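Local coordinates for protein putative alpha-L-fucosidase (Bacteroides thetaiotaomicron VPI-5482, PDB 3GZA) that probably hydrolyses alpha-L-fucosidic linkages, as other members of glycoside hydrolase family 29 do, at residues F26-H31 with L317-T322; L30-G35 with E282-P287; Y38-N43 with T81-F86; G276-H281 with E290-P295. All coordinates share one frame; numbering follows the deposited sequence.

Interactions 1, 2 and 3 cluster around the loops that follow strands 22-26, 75-79, 264-273 and 312-317 of the barrel sheet. Interactions 1 and 2 share Leu-30 and His-31, and their centres lie about 6 Å apart. Both touch the sodium ion, which His-31 O, Asp-34 OD1 and Ile-36 O bind. Interaction 3 is joined to interaction 2 by Glu-286 OE1, 2.8 Å from Tyr-38 N, and to interaction 1 by Asp-29 OD1, 2.7 Å from Thr-84 OG1. Interaction 4 lies at the surface, about 15 Å from interaction 2 between centres; the Arg-280 to Glu-286 salt bridge links them. The side chains of His-27 and Phe-284 are about 8 and 11 Å from a bound 4-(2-hydroxyethyl)-1-piperazine ethanesulfonic acid.

Interaction 1: residues F26-H31 with L317-T322; sequences FHYDLH and LTPDPT. With NA (sodium ion), chain G; EDO (1,2-ethanediol), chain D.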
# COMPACT_ATOMS: atom_id res chain seq x y z
N PHE A 26 -18.82 9.71 -11.60
CA PHE A 26 -18.21 10.59 -10.63
C PHE A 26 -16.77 10.15 -10.42
O PHE A 26 -16.56 9.02 -9.97
CB PHE A 26 -18.95 10.51 -9.27
CG PHE A 26 -20.38 10.98 -9.31
CD1 PHE A 26 -21.39 10.11 -9.75
CD2 PHE A 26 -20.70 12.27 -9.00
CE1 PHE A 26 -22.72 10.59 -9.80
CE2 PHE A 26 -22.00 12.69 -9.01
CZ PHE A 26 -23.01 11.84 -9.43
N HIS A 27 -15.82 10.99 -10.84
CA HIS A 27 -14.40 10.76 -10.63
C HIS A 27 -13.96 11.42 -9.32
O HIS A 27 -14.24 12.60 -9.09
CB HIS A 27 -13.57 11.29 -11.79
CG HIS A 27 -13.66 10.48 -13.04
ND1 HIS A 27 -14.76 10.48 -13.88
CD2 HIS A 27 -12.77 9.63 -13.59
CE1 HIS A 27 -14.53 9.66 -14.89
NE2 HIS A 27 -13.33 9.13 -14.74
N TYR A 28 -13.26 10.67 -8.46
CA TYR A 28 -12.79 11.18 -7.20
C TYR A 28 -11.55 10.36 -6.82
O TYR A 28 -11.59 9.13 -6.91
CB TYR A 28 -13.91 11.03 -6.18
CG TYR A 28 -13.99 12.04 -5.06
CD1 TYR A 28 -13.95 13.38 -5.35
CD2 TYR A 28 -14.20 11.63 -3.76
CE1 TYR A 28 -14.12 14.32 -4.36
CE2 TYR A 28 -14.35 12.56 -2.76
CZ TYR A 28 -14.35 13.88 -3.08
OH TYR A 28 -14.56 14.84 -2.12
N ASP A 29 -10.47 11.03 -6.51
CA ASP A 29 -9.23 10.39 -6.11
C ASP A 29 -8.45 11.42 -5.31
O ASP A 29 -8.88 12.57 -5.17
CB ASP A 29 -8.50 9.86 -7.36
CG ASP A 29 -7.45 8.77 -7.06
OD1 ASP A 29 -6.96 8.65 -5.88
OD2 ASP A 29 -7.09 8.06 -8.04
N LEU A 30 -7.28 11.01 -4.79
CA LEU A 30 -6.56 11.87 -3.83
C LEU A 30 -6.17 13.25 -4.32
O LEU A 30 -6.15 14.22 -3.55
CB LEU A 30 -5.30 11.12 -3.35
CG LEU A 30 -5.54 9.78 -2.64
CD1 LEU A 30 -4.20 9.01 -2.52
CD2 LEU A 30 -6.22 9.98 -1.25
N HIS A 31 -5.82 13.36 -5.59
CA HIS A 31 -5.33 14.60 -6.16
C HIS A 31 -6.42 15.66 -6.28
O HIS A 31 -6.09 16.82 -6.55
CB HIS A 31 -4.67 14.36 -7.53
CG HIS A 31 -5.53 13.63 -8.50
ND1 HIS A 31 -6.59 14.23 -9.18
CD2 HIS A 31 -5.56 12.32 -8.84
CE1 HIS A 31 -7.17 13.32 -9.94
NE2 HIS A 31 -6.57 12.15 -9.75
N LEU A 317 -19.20 13.96 -13.82
CA LEU A 317 -19.43 14.92 -12.75
C LEU A 317 -18.29 14.88 -11.75
O LEU A 317 -17.64 13.87 -11.54
CB LEU A 317 -20.77 14.62 -12.09
CG LEU A 317 -21.97 14.57 -13.03
CD1 LEU A 317 -23.28 14.41 -12.24
CD2 LEU A 317 -22.01 15.78 -14.04
N THR A 318 -18.11 16.01 -11.06
CA THR A 318 -16.88 16.24 -10.25
C THR A 318 -17.13 16.71 -8.83
O THR A 318 -17.20 17.96 -8.57
CB THR A 318 -15.98 17.25 -10.96
OG1 THR A 318 -16.62 18.52 -11.10
CG2 THR A 318 -15.60 16.77 -12.35
N PRO A 319 -17.21 15.77 -7.89
CA PRO A 319 -17.34 16.23 -6.47
C PRO A 319 -16.07 16.99 -6.09
O PRO A 319 -14.97 16.67 -6.52
CB PRO A 319 -17.49 14.95 -5.70
CG PRO A 319 -17.96 13.94 -6.72
CD PRO A 319 -17.31 14.31 -7.98
N ASP A 320 -16.27 17.99 -5.26
CA ASP A 320 -15.21 18.92 -4.86
C ASP A 320 -14.52 18.50 -3.57
O ASP A 320 -14.84 17.47 -2.98
CB ASP A 320 -15.78 20.35 -4.85
CG ASP A 320 -16.73 20.67 -3.68
OD1 ASP A 320 -16.76 19.93 -2.67
OD2 ASP A 320 -17.51 21.63 -3.82
N PRO A 321 -13.52 19.26 -3.12
CA PRO A 321 -12.79 18.82 -1.90
C PRO A 321 -13.58 18.88 -0.60
O PRO A 321 -13.11 18.38 0.42
CB PRO A 321 -11.60 19.77 -1.84
CG PRO A 321 -11.43 20.25 -3.23
CD PRO A 321 -12.83 20.38 -3.75
N THR A 322 -14.77 19.46 -0.62
CA THR A 322 -15.64 19.41 0.53
C THR A 322 -16.52 18.16 0.51
O THR A 322 -17.05 17.77 1.55
CB THR A 322 -16.51 20.65 0.66
OG1 THR A 322 -17.64 20.63 -0.21
CG2 THR A 322 -15.69 21.98 0.49
NA NA G . -5.92 18.51 -8.21
C1 EDO D . -12.66 9.01 -17.91
O1 EDO D . -12.23 8.01 -16.97
C2 EDO D . -13.79 8.38 -18.65
O2 EDO D . -13.24 7.40 -19.52
O HOH W 1 -16.28 12.76 -13.88
O HOH W 2 -13.83 15.32 -8.71
O HOH W 3 -7.37 17.04 -9.54
O HOH W 4 -3.81 17.53 -9.29
O HOH W 5 -8.05 19.45 -7.61
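Phe-26 and Leu-317 form a parallel beta bridge at the ends of two neighbouring barrel strands, with their CA atoms 5.0 Å apart. Leu-317 O receives a weak hydrogen bond from His-27 N and a CA-H...O contact from Phe-26 CA. The side chains of Phe-26 and Leu-317, each with CG anti to its carbonyl carbon (chi1 -64° and -55°), lie side by side and point the same way. Phe-26 CZ comes 3.8 Å from Leu-317 CD1. Pro-319 CG meets the edge of the same ring at CD2. Tyr-28 reaches across the loop. Its OH donates to Asp-320 O at 2.8 Å, and the carbonyl oxygen lies at the ring edge. Pro-319 CB packs on Tyr-28 CE1 at 3.7 Å. One water bridges the two backbones by donating to His-27 O and to Pro-319 O. Asp-320 OD1 closes an Asx turn with Thr-322 N and also takes a bond from Thr-322 OG1. His-27 NE2 is hydrogen-bonded to O1 of a bound ethanediol at 2.7 Å. The contact belongs to the TIM-barrel fold. Phe-26 also pairs through its backbone with strand 75-79. Helix 61-69 packs on Phe-26, Leu-317 and Pro-319, and helix 327-344 on Leu-317.

Interaction 2: residues L30-G35 with E282-P287; sequences LHVFDG and EWFWEP. With NA (sodium ion), chain G.
His-31 CG sits between the backbone N and the carbonyl carbon (chi1 54°), and Phe-284 CG lies anti to its own carbonyl carbon (chi1 -71°). From these starts the two rings meet in a T-shaped (edge-to-face) stack between two loops of the TIM barrel. The ring planes stand at 73°. His-31 CE1 is the touching atom and lies 3.3 Å above the Phe-284 plane, over its centre. Val-32 extends the apolar contact with both branches. CG2 approaches Phe-284 CD1 at 3.8 Å, and CG1 faces Trp-285 CB. Pro-287 CG rests against Gly-35 O at 3.5 Å. Gly-35 has a positive phi, which favours glycine.

No direct hydrogen bond joins the two segments. Waters of the sodium shell link them; of the two, the ion binds 30-35 alone. His-31 O and Asp-34 OD1 both bind the sodium, which explains how two oxygens can lie so close. Ile-36 O and three waters complete its shell. Tyr-38 stacks on the His-31 ring, and Phe-284 also packs edge-to-face with His-27 and His-82. One of the sodium-bound waters donates to both sides of the contact, reaching Val-32 O and Trp-285 O at 2.9 Å each.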
# COMPACT_ATOMS: atom_id res chain seq x y z
N LEU A 30 -7.28 11.01 -4.79
CA LEU A 30 -6.56 11.87 -3.83
C LEU A 30 -6.17 13.25 -4.32
O LEU A 30 -6.15 14.22 -3.55
CB LEU A 30 -5.30 11.12 -3.35
CG LEU A 30 -5.54 9.78 -2.64
CD1 LEU A 30 -4.20 9.01 -2.52
CD2 LEU A 30 -6.22 9.98 -1.25
N HIS A 31 -5.82 13.36 -5.59
CA HIS A 31 -5.33 14.60 -6.16
C HIS A 31 -6.42 15.66 -6.28
O HIS A 31 -6.09 16.82 -6.55
CB HIS A 31 -4.67 14.36 -7.53
CG HIS A 31 -5.53 13.63 -8.50
ND1 HIS A 31 -6.59 14.23 -9.18
CD2 HIS A 31 -5.56 12.32 -8.84
CE1 HIS A 31 -7.17 13.32 -9.94
NE2 HIS A 31 -6.57 12.15 -9.75
N VAL A 32 -7.70 15.31 -6.12
CA VAL A 32 -8.73 16.34 -6.06
C VAL A 32 -8.48 17.35 -4.93
O VAL A 32 -8.87 18.54 -4.99
CB VAL A 32 -10.12 15.71 -5.92
CG1 VAL A 32 -11.18 16.72 -5.49
CG2 VAL A 32 -10.50 14.95 -7.21
N PHE A 33 -7.71 16.92 -3.90
CA PHE A 33 -7.49 17.70 -2.69
C PHE A 33 -6.14 18.41 -2.65
O PHE A 33 -5.78 19.03 -1.58
CB PHE A 33 -7.60 16.75 -1.49
CG PHE A 33 -8.93 16.07 -1.37
CD1 PHE A 33 -9.21 14.94 -2.14
CD2 PHE A 33 -9.88 16.56 -0.47
CE1 PHE A 33 -10.45 14.30 -2.01
CE2 PHE A 33 -11.10 16.00 -0.34
CZ PHE A 33 -11.40 14.87 -1.10
N ASP A 34 -5.42 18.38 -3.77
CA ASP A 34 -4.06 18.91 -3.80
C ASP A 34 -3.91 20.40 -4.15
O ASP A 34 -2.79 20.91 -4.24
CB ASP A 34 -3.14 18.08 -4.68
CG ASP A 34 -3.40 18.22 -6.15
OD1 ASP A 34 -4.26 19.03 -6.52
OD2 ASP A 34 -2.75 17.49 -6.96
N GLY A 35 -5.04 21.06 -4.40
CA GLY A 35 -5.02 22.46 -4.69
C GLY A 35 -4.49 22.93 -6.04
O GLY A 35 -4.34 24.14 -6.26
N GLU A 282 -12.53 18.41 -18.25
CA GLU A 282 -12.11 17.95 -16.94
C GLU A 282 -13.01 16.90 -16.32
O GLU A 282 -14.14 17.19 -15.98
CB GLU A 282 -12.02 19.13 -15.98
CG GLU A 282 -11.21 20.28 -16.57
CD GLU A 282 -9.86 19.90 -17.17
OE1 GLU A 282 -8.98 19.31 -16.48
OE2 GLU A 282 -9.59 20.29 -18.33
N TRP A 283 -12.47 15.68 -16.15
CA TRP A 283 -13.21 14.60 -15.52
C TRP A 283 -13.16 14.73 -13.99
O TRP A 283 -13.98 14.14 -13.29
CB TRP A 283 -12.66 13.26 -15.96
CG TRP A 283 -12.96 12.91 -17.37
CD1 TRP A 283 -12.11 13.02 -18.41
CD2 TRP A 283 -14.21 12.43 -17.91
NE1 TRP A 283 -12.73 12.61 -19.57
CE2 TRP A 283 -14.03 12.27 -19.29
CE3 TRP A 283 -15.44 12.09 -17.35
CZ2 TRP A 283 -15.03 11.77 -20.14
CZ3 TRP A 283 -16.44 11.67 -18.19
CH2 TRP A 283 -16.22 11.46 -19.56
N PHE A 284 -12.17 15.43 -13.48
CA PHE A 284 -12.00 15.69 -12.03
C PHE A 284 -12.19 17.14 -11.63
O PHE A 284 -11.99 18.07 -12.44
CB PHE A 284 -10.56 15.30 -11.59
CG PHE A 284 -10.28 13.82 -11.57
CD1 PHE A 284 -10.63 13.08 -10.46
CD2 PHE A 284 -9.65 13.17 -12.63
CE1 PHE A 284 -10.32 11.73 -10.39
CE2 PHE A 284 -9.38 11.85 -12.57
CZ PHE A 284 -9.75 11.10 -11.45
N TRP A 285 -12.57 17.33 -10.38
CA TRP A 285 -12.63 18.67 -9.80
C TRP A 285 -11.22 19.21 -9.69
O TRP A 285 -10.32 18.55 -9.18
CB TRP A 285 -13.28 18.65 -8.43
CG TRP A 285 -13.55 20.04 -7.96
CD1 TRP A 285 -14.72 20.76 -8.14
CD2 TRP A 285 -12.63 20.94 -7.31
NE1 TRP A 285 -14.57 22.02 -7.63
CE2 TRP A 285 -13.31 22.15 -7.11
CE3 TRP A 285 -11.31 20.83 -6.86
CZ2 TRP A 285 -12.71 23.25 -6.51
CZ3 TRP A 285 -10.71 21.95 -6.28
CH2 TRP A 285 -11.44 23.12 -6.09
N GLU A 286 -11.05 20.45 -10.12
CA GLU A 286 -9.81 21.19 -10.10
C GLU A 286 -10.18 22.63 -9.73
O GLU A 286 -11.31 23.06 -9.95
CB GLU A 286 -9.11 21.16 -11.46
CG GLU A 286 -8.75 19.80 -11.90
CD GLU A 286 -8.46 19.77 -13.34
OE1 GLU A 286 -7.39 20.22 -13.74
OE2 GLU A 286 -9.31 19.25 -14.10
N PRO A 287 -9.24 23.38 -9.17
CA PRO A 287 -9.59 24.77 -8.84
C PRO A 287 -9.90 25.64 -10.04
O PRO A 287 -9.34 25.42 -11.14
CB PRO A 287 -8.32 25.30 -8.16
CG PRO A 287 -7.57 24.03 -7.72
CD PRO A 287 -7.91 22.97 -8.70
NA NA G . -5.92 18.51 -8.21
O HOH W 3 -7.37 17.04 -9.54
O HOH W 5 -8.05 19.45 -7.61
O HOH W 4 -3.81 17.53 -9.29

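Interaction 3: residues Y38-N43 with T81-F86; sequences YGQGNN and THETGF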
# COMPACT_ATOMS: atom_id res chain seq x y z
N TYR A 38 -5.20 18.99 -12.45
CA TYR A 38 -4.92 17.59 -12.74
C TYR A 38 -4.01 17.47 -13.92
O TYR A 38 -4.25 18.10 -14.94
CB TYR A 38 -6.23 16.86 -13.03
CG TYR A 38 -6.12 15.42 -13.50
CD1 TYR A 38 -5.54 14.44 -12.71
CD2 TYR A 38 -6.63 15.05 -14.72
CE1 TYR A 38 -5.45 13.11 -13.13
CE2 TYR A 38 -6.58 13.69 -15.14
CZ TYR A 38 -5.97 12.73 -14.33
OH TYR A 38 -5.96 11.43 -14.80
N GLY A 39 -2.93 16.70 -13.77
CA GLY A 39 -2.01 16.42 -14.90
C GLY A 39 -1.96 14.92 -14.98
O GLY A 39 -1.37 14.27 -14.11
N GLN A 40 -2.63 14.33 -15.99
CA GLN A 40 -2.79 12.89 -16.07
C GLN A 40 -1.48 12.14 -16.18
O GLN A 40 -1.25 11.18 -15.45
CB GLN A 40 -3.71 12.53 -17.23
CG GLN A 40 -3.85 11.01 -17.40
CD GLN A 40 -5.00 10.67 -18.31
OE1 GLN A 40 -4.93 10.89 -19.52
NE2 GLN A 40 -6.06 10.12 -17.74
N GLY A 41 -0.61 12.63 -17.04
CA GLY A 41 0.69 12.00 -17.25
C GLY A 41 1.48 11.94 -15.96
O GLY A 41 2.02 10.88 -15.57
N ASN A 42 1.49 13.06 -15.27
CA ASN A 42 2.20 13.19 -14.00
C ASN A 42 1.57 12.32 -12.93
O ASN A 42 2.26 11.60 -12.20
CB ASN A 42 2.22 14.65 -13.61
CG ASN A 42 2.97 14.92 -12.31
OD1 ASN A 42 2.52 14.60 -11.20
ND2 ASN A 42 4.12 15.56 -12.45
N ASN A 43 0.26 12.38 -12.82
CA ASN A 43 -0.44 11.62 -11.78
C ASN A 43 -0.21 10.13 -11.88
O ASN A 43 -0.15 9.44 -10.84
CB ASN A 43 -1.95 11.88 -11.85
CG ASN A 43 -2.69 11.27 -10.71
OD1 ASN A 43 -2.42 11.57 -9.51
ND2 ASN A 43 -3.66 10.43 -11.02
N THR A 81 -11.42 3.03 -7.72
CA THR A 81 -9.99 3.37 -7.92
C THR A 81 -9.88 4.05 -9.30
O THR A 81 -10.81 3.98 -10.13
CB THR A 81 -9.03 2.21 -7.99
OG1 THR A 81 -9.35 1.36 -9.14
CG2 THR A 81 -9.06 1.37 -6.69
N HIS A 82 -8.74 4.71 -9.52
CA HIS A 82 -8.48 5.39 -10.76
C HIS A 82 -7.02 5.17 -11.11
O HIS A 82 -6.70 4.10 -11.65
CB HIS A 82 -8.99 6.83 -10.76
CG HIS A 82 -8.90 7.48 -12.09
ND1 HIS A 82 -7.90 8.36 -12.40
CD2 HIS A 82 -9.66 7.36 -13.20
CE1 HIS A 82 -8.05 8.77 -13.65
NE2 HIS A 82 -9.10 8.16 -14.18
N GLU A 83 -6.12 6.12 -10.83
CA GLU A 83 -4.73 6.01 -11.18
C GLU A 83 -3.75 6.00 -10.01
O GLU A 83 -2.65 5.52 -10.16
CB GLU A 83 -4.31 7.17 -12.09
CG GLU A 83 -4.97 7.14 -13.49
CD GLU A 83 -4.89 8.47 -14.22
OE1 GLU A 83 -4.66 9.53 -13.57
OE2 GLU A 83 -5.14 8.47 -15.43
N THR A 84 -4.13 6.51 -8.85
CA THR A 84 -3.16 6.60 -7.74
C THR A 84 -2.96 5.26 -7.06
O THR A 84 -1.98 5.06 -6.36
CB THR A 84 -3.55 7.61 -6.66
OG1 THR A 84 -4.70 7.13 -5.94
CG2 THR A 84 -3.80 9.02 -7.26
N GLY A 85 -3.94 4.38 -7.24
CA GLY A 85 -4.03 3.13 -6.54
C GLY A 85 -4.92 3.19 -5.32
O GLY A 85 -5.19 2.12 -4.77
N PHE A 86 -5.36 4.38 -4.88
CA PHE A 86 -6.13 4.52 -3.68
C PHE A 86 -7.53 4.05 -3.92
O PHE A 86 -8.12 4.41 -4.94
CB PHE A 86 -6.20 5.98 -3.31
CG PHE A 86 -6.77 6.23 -1.93
CD1 PHE A 86 -6.04 5.92 -0.81
CD2 PHE A 86 -8.01 6.80 -1.80
CE1 PHE A 86 -6.51 6.17 0.45
CE2 PHE A 86 -8.51 7.05 -0.53
CZ PHE A 86 -7.76 6.73 0.59
O HOH W 6 -6.44 9.42 -10.32
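Tyr-38, Gln-40 and Asn-43 converge on the carboxylate of Glu-83. This joins the start of helix 40-45 to the loop after strand 75-79 in the TIM-barrel domain. Gly-39 is the N-cap of that helix.

Hydrogen bonds carry the contact. Glu-83 OE1 takes two of them. Tyr-38 OH donates at 2.6 Å from the syn side, 27° out of the carboxylate plane. Asn-43 ND2 donates at 2.9 Å to the anti lone pair, with an N-H...O angle of 162°. OE1 lies in the Asn-43 amide plane, so this bond is well aligned. Glu-83 OE2 uses its syn lone pair for Gln-40 NE2 at 3.0 Å. That bond is more bent. Gln-40 NE2 also gives a weak bond to Tyr-38 OH. The Asn-43 side chain starts out toward Glu-83, with CG anti to the backbone N (chi1 -173°).

Charge adds to these bonds. Arg-44 NE forms a salt bridge with Glu-83 OE2.

Packing is lighter. Asn-43 OD1 touches Thr-84 CG2 at 3.7 Å. The hydroxyl of Thr-84 is hydrogen-bonded to Asp-29 OD1. It also accepts from Phe-86 N, which makes an ST turn. Gln-40 N lies 4.0 Å above the plane of the Tyr-38 ring, over its centre.

A water links the two segments beside the acid. It accepts a weak bond from Asn-43 ND2 and lies in the ring plane of His-82, 2.8 Å from ND1.

Interaction 4: residues G276-H281 with E290-P295; sequences GANGRH and ENNIYP
The Tyr-294 ring has the backbone of Gly-276 and Ala-277 lying over one face. Gly-276 C is 3.4 Å above the ring plane, offset toward the rim, and Ala-277 N lies over the same face. Gly-276 CA makes a CH-pi contact, 3.9 Å from the ring centroid. Gly-276 has no side chain, and its backbone packs directly over the ring. The amides of Asn-278 and Asn-292 are turned 73° to each other. Asn-278 starts toward the other segment, with CG anti to its carbonyl carbon (chi1 -57°). Its ND2 donates to Asn-292 OD1 at 2.9 Å with an N-H...O angle of 166°, on a lone pair in the carbonyl plane. Asn-292 ND2 lies at the edge of the Arg-280 guanidinium, near its plane, and is hydrogen-bonded to Asp-289 OD1. The aliphatic CG of Arg-280 packs 3.6 Å from Asn-292 ND2.

The backbone is tied by Ala-277 N, which donates to Asn-292 O at 3.0 Å. Ala-277 CB also touches Pro-295 CD. Residues 277 to 280 form a type I' beta turn, closed by Arg-280 N to Ala-277 O.

Both segments belong to the loop between strand 264-273 and helix 296-304. Tyr-294 also packs on that helix. Arg-280 makes salt bridges with Asp-289 and Glu-286. The contact therefore combines neutral amide and backbone bonds with glycine-aromatic packing, while the charge of Arg-280 is probably balanced by acids outside the two segments.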
# COMPACT_ATOMS: atom_id res chain seq x y z
N GLY A 276 -16.47 20.94 -19.67
CA GLY A 276 -15.81 20.85 -20.97
C GLY A 276 -15.82 22.12 -21.80
O GLY A 276 -15.48 22.08 -22.97
N ALA A 277 -16.20 23.26 -21.23
CA ALA A 277 -16.24 24.51 -21.93
C ALA A 277 -14.93 25.30 -21.79
O ALA A 277 -14.08 24.97 -20.99
CB ALA A 277 -17.43 25.40 -21.38
N ASN A 278 -14.81 26.29 -22.66
CA ASN A 278 -13.75 27.28 -22.64
C ASN A 278 -12.37 26.68 -22.76
O ASN A 278 -11.40 27.22 -22.24
CB ASN A 278 -13.87 28.10 -21.34
CG ASN A 278 -15.26 28.75 -21.19
OD1 ASN A 278 -15.80 29.27 -22.16
ND2 ASN A 278 -15.82 28.74 -19.98
N GLY A 279 -12.30 25.56 -23.48
CA GLY A 279 -11.00 24.93 -23.75
C GLY A 279 -10.57 23.92 -22.73
O GLY A 279 -9.46 23.36 -22.82
N ARG A 280 -11.42 23.68 -21.73
CA ARG A 280 -11.17 22.66 -20.72
C ARG A 280 -11.91 21.36 -21.06
O ARG A 280 -12.74 21.31 -21.96
CB ARG A 280 -11.61 23.16 -19.35
CG ARG A 280 -10.92 24.44 -18.96
CD ARG A 280 -9.51 24.22 -18.44
NE ARG A 280 -9.48 23.63 -17.10
CZ ARG A 280 -8.48 22.94 -16.57
NH1 ARG A 280 -7.39 22.64 -17.27
NH2 ARG A 280 -8.60 22.46 -15.36
N HIS A 281 -11.55 20.30 -20.35
CA HIS A 281 -12.14 18.96 -20.57
C HIS A 281 -11.79 18.16 -19.33
O HIS A 281 -10.86 17.30 -19.37
CB HIS A 281 -11.57 18.37 -21.87
CG HIS A 281 -12.21 17.09 -22.31
ND1 HIS A 281 -13.34 17.06 -23.10
CD2 HIS A 281 -11.89 15.80 -22.05
CE1 HIS A 281 -13.69 15.80 -23.30
NE2 HIS A 281 -12.82 15.01 -22.68
N GLU A 290 -15.19 26.59 -12.10
CA GLU A 290 -16.62 26.81 -11.91
C GLU A 290 -17.33 27.28 -13.16
O GLU A 290 -18.50 26.93 -13.39
CB GLU A 290 -16.88 27.81 -10.77
CG GLU A 290 -16.54 27.27 -9.40
CD GLU A 290 -15.05 27.16 -9.09
OE1 GLU A 290 -14.25 27.89 -9.80
OE2 GLU A 290 -14.72 26.38 -8.14
N ASN A 291 -16.66 28.08 -13.95
CA ASN A 291 -17.30 28.67 -15.10
C ASN A 291 -17.05 27.88 -16.39
O ASN A 291 -17.42 28.38 -17.43
CB ASN A 291 -16.90 30.12 -15.20
CG ASN A 291 -17.59 30.97 -14.08
OD1 ASN A 291 -18.79 30.79 -13.80
ND2 ASN A 291 -16.84 31.83 -13.42
N ASN A 292 -16.48 26.67 -16.27
CA ASN A 292 -16.14 25.86 -17.42
C ASN A 292 -17.10 24.72 -17.62
O ASN A 292 -16.88 23.85 -18.42
CB ASN A 292 -14.70 25.41 -17.31
CG ASN A 292 -13.76 26.62 -17.32
OD1 ASN A 292 -14.03 27.62 -17.98
ND2 ASN A 292 -12.66 26.53 -16.59
N ILE A 293 -18.22 24.78 -16.90
CA ILE A 293 -19.33 23.86 -17.16
C ILE A 293 -19.96 24.19 -18.52
O ILE A 293 -20.02 25.34 -18.92
CB ILE A 293 -20.43 23.91 -16.07
CG1 ILE A 293 -20.95 25.31 -15.85
CG2 ILE A 293 -19.88 23.31 -14.76
CD1 ILE A 293 -22.11 25.43 -14.81
N TYR A 294 -20.36 23.17 -19.28
CA TYR A 294 -20.99 23.43 -20.56
C TYR A 294 -22.28 24.20 -20.43
O TYR A 294 -23.08 23.92 -19.54
CB TYR A 294 -21.31 22.11 -21.30
CG TYR A 294 -20.17 21.51 -22.13
CD1 TYR A 294 -19.61 22.24 -23.14
CD2 TYR A 294 -19.70 20.25 -21.88
CE1 TYR A 294 -18.58 21.73 -23.91
CE2 TYR A 294 -18.70 19.71 -22.64
CZ TYR A 294 -18.14 20.45 -23.66
OH TYR A 294 -17.13 19.92 -24.49
N PRO A 295 -22.50 25.20 -21.30
CA PRO A 295 -23.80 25.83 -21.37
C PRO A 295 -24.92 24.85 -21.67
O PRO A 295 -24.72 23.80 -22.32
CB PRO A 295 -23.64 26.81 -22.55
CG PRO A 295 -22.25 27.08 -22.58
CD PRO A 295 -21.52 25.91 -22.16